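Local structure of RagB/SusD domain protein (5J90) at residues 63-71 with 300-309. The protein binds chitin as a SusD homolog, probably at the cell surface of Flavobacterium johnsoniae, as part of a polysaccharide utilization system for chitin. Residues are numbered along the deposited sequence; the frame is centred on the assembly and turned at random. Where two conformers were deposited one is given.
Sequences YMATPTGFE and VRTGIAISGK
Val300 meets Ala65 with CB 4.0 Å from CB, and the small Ala65 methyl also packs tightly against the Val300 carbonyl, its CB 3.1 Å from Val300 O. With CG1 anti to the backbone N (chi1 180°), Val300 rests this branch near Thr66 O, while its backbone bonds to Met267 and Ala269 tie the loop to the region of strand 266-267, the partner of strand 64-65. Arg301 sends its guanidinium off to the carbonyls of Asn395 and Pro449; its own carbonyl O takes a hydrogen bond from a water that also donates to Thr66 O. Next, Thr302 OG1 is hydrogen-bonded to a second water, 2.8 Å away, which accepts from Thr66 N. Beyond Gly303, whose positive phi suits glycine, Ile306 brings its branched chain back: CG2 lies 3.6 Å from Pro67 O and CD1 3.7 Å from Thr68 O, an apolar cover over backbone carbonyls. Lys309 CA then points its hydrogen at Pro67 O (3.5 Å, 165° at H). The fully extended lysine runs alongside Thr68, with CE 3.4 Å from OG1, and carries NZ to a salt bridge with Asp264 and a hydrogen bond to Trp262 O. Asp264 OD1 also bonds Thr68 OG1, and Thr66 OG1, which closes an ST turn by accepting from Thr68 N, bonds Asp264 O. An alanine in place of Lys309 would probably leave the Asp264 carboxylate without its positive mate and uncover one flank of Thr68. With no direct hydrogen bond between the two segments, their polar cohesion depends on bridging waters and on Asp264, which gathers amine and hydroxyl.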
ATOM      1  N   TYR A  63     -21.952   8.988   8.239  1.00  8.88           N
ATOM      2  CA  TYR A  63     -22.758  10.172   8.537  1.00 10.28           C
ATOM      3  C   TYR A  63     -24.261   9.970   8.316  1.00 10.05           C
ATOM      4  O   TYR A  63     -25.073  10.470   9.093  1.00 11.24           O
ATOM      5  CB  TYR A  63     -22.311  11.332   7.663  1.00  9.00           C
ATOM      6  CG  TYR A  63     -21.100  12.101   8.161  1.00  8.85           C
ATOM      7  CD1 TYR A  63     -20.444  11.763   9.352  1.00  9.13           C
ATOM      8  CD2 TYR A  63     -20.620  13.183   7.439  1.00  9.02           C
ATOM      9  CE1 TYR A  63     -19.338  12.505   9.799  1.00  8.59           C
ATOM     10  CE2 TYR A  63     -19.532  13.924   7.876  1.00  9.19           C
ATOM     11  CZ  TYR A  63     -18.892  13.583   9.056  1.00  8.03           C
ATOM     12  OH  TYR A  63     -17.815  14.336   9.475  1.00  9.09           O
ATOM     13  N   MET A  64     -24.617   9.278   7.238  1.00  9.11           N
ATOM     14  CA  MET A  64     -26.011   9.196   6.786  1.00  9.18           C
ATOM     15  C   MET A  64     -26.290   7.817   6.230  1.00 10.11           C
ATOM     16  O   MET A  64     -25.361   7.063   5.918  1.00 10.92           O
ATOM     17  CB  MET A  64     -26.274  10.267   5.720  1.00 10.85           C
ATOM     18  CG  MET A  64     -26.133  11.689   6.251  1.00 13.37           C
ATOM     19  SD  MET A  64     -26.277  13.002   5.020  1.00 12.64           S
ATOM     20  CE  MET A  64     -24.561  13.545   4.912  1.00 13.43           C
ATOM     21  N   ALA A  65     -27.572   7.474   6.102  1.00 10.30           N
ATOM     22  CA  ALA A  65     -27.960   6.170   5.560  1.00 10.35           C
ATOM     23  C   ALA A  65     -29.276   6.291   4.821  1.00 11.17           C
ATOM     24  O   ALA A  65     -30.122   7.118   5.177  1.00 11.87           O
ATOM     25  CB  ALA A  65     -28.079   5.142   6.673  1.00 11.21           C
ATOM     26  N   THR A  66     -29.446   5.483   3.782  1.00 11.21           N
ATOM     27  CA  THR A  66     -30.688   5.521   3.019  1.00 11.08           C
ATOM     28  C   THR A  66     -31.709   4.481   3.503  1.00 12.64           C
ATOM     29  O   THR A  66     -31.343   3.361   3.864  1.00 12.80           O
ATOM     30  CB  THR A  66     -30.441   5.337   1.510  1.00 11.88           C
ATOM     31  OG1 THR A  66     -31.680   5.530   0.808  1.00 11.75           O
ATOM     32  CG2 THR A  66     -29.916   3.938   1.211  1.00 11.58           C
ATOM     33  N   PRO A  67     -33.000   4.862   3.527  1.00 12.59           N
ATOM     34  CA  PRO A  67     -34.068   3.893   3.807  1.00 14.01           C
ATOM     35  C   PRO A  67     -34.542   3.193   2.540  1.00 14.32           C
ATOM     36  O   PRO A  67     -35.412   2.321   2.614  1.00 15.54           O
ATOM     37  CB  PRO A  67     -35.196   4.782   4.324  1.00 12.60           C
ATOM     38  CG  PRO A  67     -35.039   6.043   3.528  1.00 12.37           C
ATOM     39  CD  PRO A  67     -33.522   6.234   3.398  1.00 11.93           C
ATOM     40  N   THR A  68     -33.980   3.566   1.394  1.00 12.70           N
ATOM     41  CA  THR A  68     -34.491   3.121   0.099  1.00 13.76           C
ATOM     42  C   THR A  68     -33.672   1.974  -0.479  1.00 15.69           C
ATOM     43  O   THR A  68     -32.440   2.035  -0.526  1.00 15.07           O
ATOM     44  CB  THR A  68     -34.490   4.284  -0.901  1.00 15.30           C
ATOM     45  OG1 THR A  68     -35.156   5.414  -0.316  1.00 15.99           O
ATOM     46  CG2 THR A  68     -35.182   3.883  -2.201  1.00 16.86           C
ATOM     47  N   GLY A  69     -34.359   0.926  -0.923  1.00 14.96           N
ATOM     48  CA  GLY A  69     -33.699  -0.234  -1.498  1.00 15.12           C
ATOM     49  C   GLY A  69     -33.436  -0.094  -2.985  1.00 16.61           C
ATOM     50  O   GLY A  69     -33.930  -0.885  -3.790  1.00 17.95           O
ATOM     51  N   PHE A  70     -32.647   0.912  -3.356  1.00 14.54           N
ATOM     52  CA  PHE A  70     -32.335   1.162  -4.760  1.00 14.63           C
ATOM     53  C   PHE A  70     -31.794  -0.085  -5.442  1.00 14.88           C
ATOM     54  O   PHE A  70     -30.971  -0.798  -4.868  1.00 14.22           O
ATOM     55  CB  PHE A  70     -31.262   2.244  -4.884  1.00 15.85           C
ATOM     56  CG  PHE A  70     -31.651   3.575  -4.315  1.00 14.69           C
ATOM     57  CD1 PHE A  70     -31.095   4.020  -3.122  1.00 15.53           C
ATOM     58  CD2 PHE A  70     -32.538   4.404  -4.984  1.00 17.87           C
ATOM     59  CE1 PHE A  70     -31.431   5.260  -2.605  1.00 15.67           C
ATOM     60  CE2 PHE A  70     -32.876   5.642  -4.466  1.00 22.11           C
ATOM     61  CZ  PHE A  70     -32.320   6.067  -3.275  1.00 18.47           C
ATOM     62  N   GLU A  71     -32.242  -0.327  -6.672  1.00 14.65           N
ATOM     63  CA  GLU A  71     -31.778  -1.460  -7.474  0.69 14.55           C
ATOM     64  C   GLU A  71     -31.801  -2.764  -6.676  1.00 16.24           C
ATOM     65  O   GLU A  71     -30.812  -3.490  -6.602  1.00 17.33           O
ATOM     66  CB  GLU A  71     -30.392  -1.182  -8.090  0.69 15.25           C
ATOM     67  CG  GLU A  71     -30.357   0.086  -8.956  0.69 17.85           C
ATOM     68  CD  GLU A  71     -29.323   0.049 -10.084  0.69 15.81           C
ATOM     69  OE1 GLU A  71     -28.648  -0.987 -10.278  0.69 20.04           O
ATOM     70  OE2 GLU A  71     -29.201   1.074 -10.789  0.69 18.52           O
ATOM     71  N   VAL A 300     -30.636   5.014  10.827  1.00 12.06           N
ATOM     72  CA  VAL A 300     -30.817   3.845   9.985  1.00 12.71           C
ATOM     73  C   VAL A 300     -29.463   3.164   9.749  1.00 12.12           C
ATOM     74  O   VAL A 300     -28.451   3.835   9.498  1.00 12.07           O
ATOM     75  CB  VAL A 300     -31.442   4.253   8.644  1.00 12.08           C
ATOM     76  CG1 VAL A 300     -31.632   3.041   7.748  1.00 13.13           C
ATOM     77  CG2 VAL A 300     -32.770   4.972   8.885  1.00 14.43           C
ATOM     78  N   ARG A 301     -29.443   1.837   9.837  1.00 11.15           N
ATOM     79  CA  ARG A 301     -28.228   1.058   9.614  1.00 12.97           C
ATOM     80  C   ARG A 301     -27.922   0.997   8.119  1.00 11.48           C
ATOM     81  O   ARG A 301     -28.822   0.840   7.296  1.00 12.80           O
ATOM     82  CB  ARG A 301     -28.424  -0.357  10.168  1.00 13.51           C
ATOM     83  CG  ARG A 301     -27.215  -1.261  10.042  1.00 18.11           C
ATOM     84  CD  ARG A 301     -26.402  -1.259  11.304  1.00 17.91           C
ATOM     85  NE  ARG A 301     -25.223  -2.108  11.169  1.00 14.75           N
ATOM     86  CZ  ARG A 301     -25.018  -3.245  11.826  1.00 13.96           C
ATOM     87  NH1 ARG A 301     -25.916  -3.702  12.697  1.00 16.55           N
ATOM     88  NH2 ARG A 301     -23.898  -3.924  11.621  1.00 17.35           N
ATOM     89  N   THR A 302     -26.643   1.122   7.760  1.00 11.55           N
ATOM     90  CA  THR A 302     -26.262   0.998   6.353  1.00 11.42           C
ATOM     91  C   THR A 302     -25.747  -0.406   6.009  1.00 12.12           C
ATOM     92  O   THR A 302     -25.168  -1.099   6.855  1.00 11.90           O
ATOM     93  CB  THR A 302     -25.231   2.079   5.921  1.00 10.66           C
ATOM     94  OG1 THR A 302     -25.147   2.112   4.491  1.00 11.49           O
ATOM     95  CG2 THR A 302     -23.851   1.794   6.502  1.00 12.32           C
ATOM     96  N   GLY A 303     -25.974  -0.821   4.765  1.00 11.23           N
ATOM     97  CA  GLY A 303     -25.577  -2.140   4.311  1.00 11.31           C
ATOM     98  C   GLY A 303     -26.512  -3.226   4.808  1.00 12.12           C
ATOM     99  O   GLY A 303     -26.071  -4.255   5.324  1.00 13.14           O
ATOM    100  N   ILE A 304     -27.809  -2.999   4.632  1.00 12.44           N
ATOM    101  CA  ILE A 304     -28.819  -3.906   5.160  1.00 14.74           C
ATOM    102  C   ILE A 304     -29.759  -4.411   4.078  1.00 15.45           C
ATOM    103  O   ILE A 304     -29.760  -3.928   2.940  1.00 16.06           O
ATOM    104  CB  ILE A 304     -29.665  -3.219   6.253  1.00 13.78           C
ATOM    105  CG1 ILE A 304     -30.331  -1.957   5.698  1.00 13.48           C
ATOM    106  CG2 ILE A 304     -28.808  -2.883   7.467  1.00 16.82           C
ATOM    107  CD1 ILE A 304     -31.387  -1.356   6.619  1.00 15.87           C
ATOM    108  N   ALA A 305     -30.565  -5.401   4.443  1.00 16.43           N
ATOM    109  CA  ALA A 305     -31.670  -5.824   3.593  1.00 16.62           C
ATOM    110  C   ALA A 305     -32.827  -4.866   3.838  1.00 16.61           C
ATOM    111  O   ALA A 305     -33.109  -4.509   4.982  1.00 22.49           O
ATOM    112  CB  ALA A 305     -32.071  -7.253   3.928  1.00 19.06           C
ATOM    113  N   ILE A 306     -33.473  -4.433   2.762  1.00 17.48           N
ATOM    114  CA  ILE A 306     -34.598  -3.510   2.878  1.00 18.46           C
ATOM    115  C   ILE A 306     -35.838  -4.094   2.213  1.00 19.70           C
ATOM    116  O   ILE A 306     -35.868  -4.308   1.001  1.00 22.65           O
ATOM    117  CB  ILE A 306     -34.272  -2.129   2.270  1.00 19.26           C
ATOM    118  CG1 ILE A 306     -33.177  -1.439   3.089  1.00 21.37           C
ATOM    119  CG2 ILE A 306     -35.519  -1.252   2.221  1.00 21.50           C
ATOM    120  CD1 ILE A 306     -32.661  -0.152   2.478  1.00 21.91           C
ATOM    121  N   SER A 307     -36.861  -4.352   3.021  1.00 21.79           N
ATOM    122  CA  SER A 307     -38.103  -4.914   2.506  1.00 23.62           C
ATOM    123  C   SER A 307     -38.895  -3.840   1.771  1.00 20.66           C
ATOM    124  O   SER A 307     -39.276  -4.016   0.615  1.00 27.35           O
ATOM    125  CB  SER A 307     -38.929  -5.505   3.647  1.00 26.71           C
ATOM    126  OG  SER A 307     -40.118  -6.095   3.154  1.00 34.01           O
ATOM    127  N   GLY A 308     -39.133  -2.723   2.451  1.00 19.58           N
ATOM    128  CA  GLY A 308     -39.805  -1.589   1.853  1.00 19.08           C
ATOM    129  C   GLY A 308     -39.276  -0.285   2.421  1.00 16.47           C
ATOM    130  O   GLY A 308     -38.849  -0.235   3.575  1.00 16.96           O
ATOM    131  N   LYS A 309     -39.308   0.765   1.607  1.00 16.22           N
ATOM    132  CA  LYS A 309     -38.809   2.078   2.017  1.00 15.40           C
ATOM    133  C   LYS A 309     -39.521   2.599   3.262  1.00 17.32           C
ATOM    134  O   LYS A 309     -38.927   3.287   4.094  1.00 16.48           O
ATOM    135  CB  LYS A 309     -38.970   3.081   0.879  1.00 16.30           C
ATOM    136  CG  LYS A 309     -38.460   4.476   1.206  1.00 16.57           C
ATOM    137  CD  LYS A 309     -38.607   5.402   0.017  1.00 15.30           C
ATOM    138  CE  LYS A 309     -38.197   6.816   0.382  1.00 18.13           C
ATOM    139  NZ  LYS A 309     -38.299   7.718  -0.792  1.00 18.46           N
TER
HETATM  140  O   HOH W   1     -27.504   3.347   3.605  1.00 11.64           O
HETATM  141  O   HOH W   2     -29.417   1.507   4.589  1.00 12.42           O
HETATM  142  O   HOH W   3     -36.558   0.950   4.713  1.00 17.34           O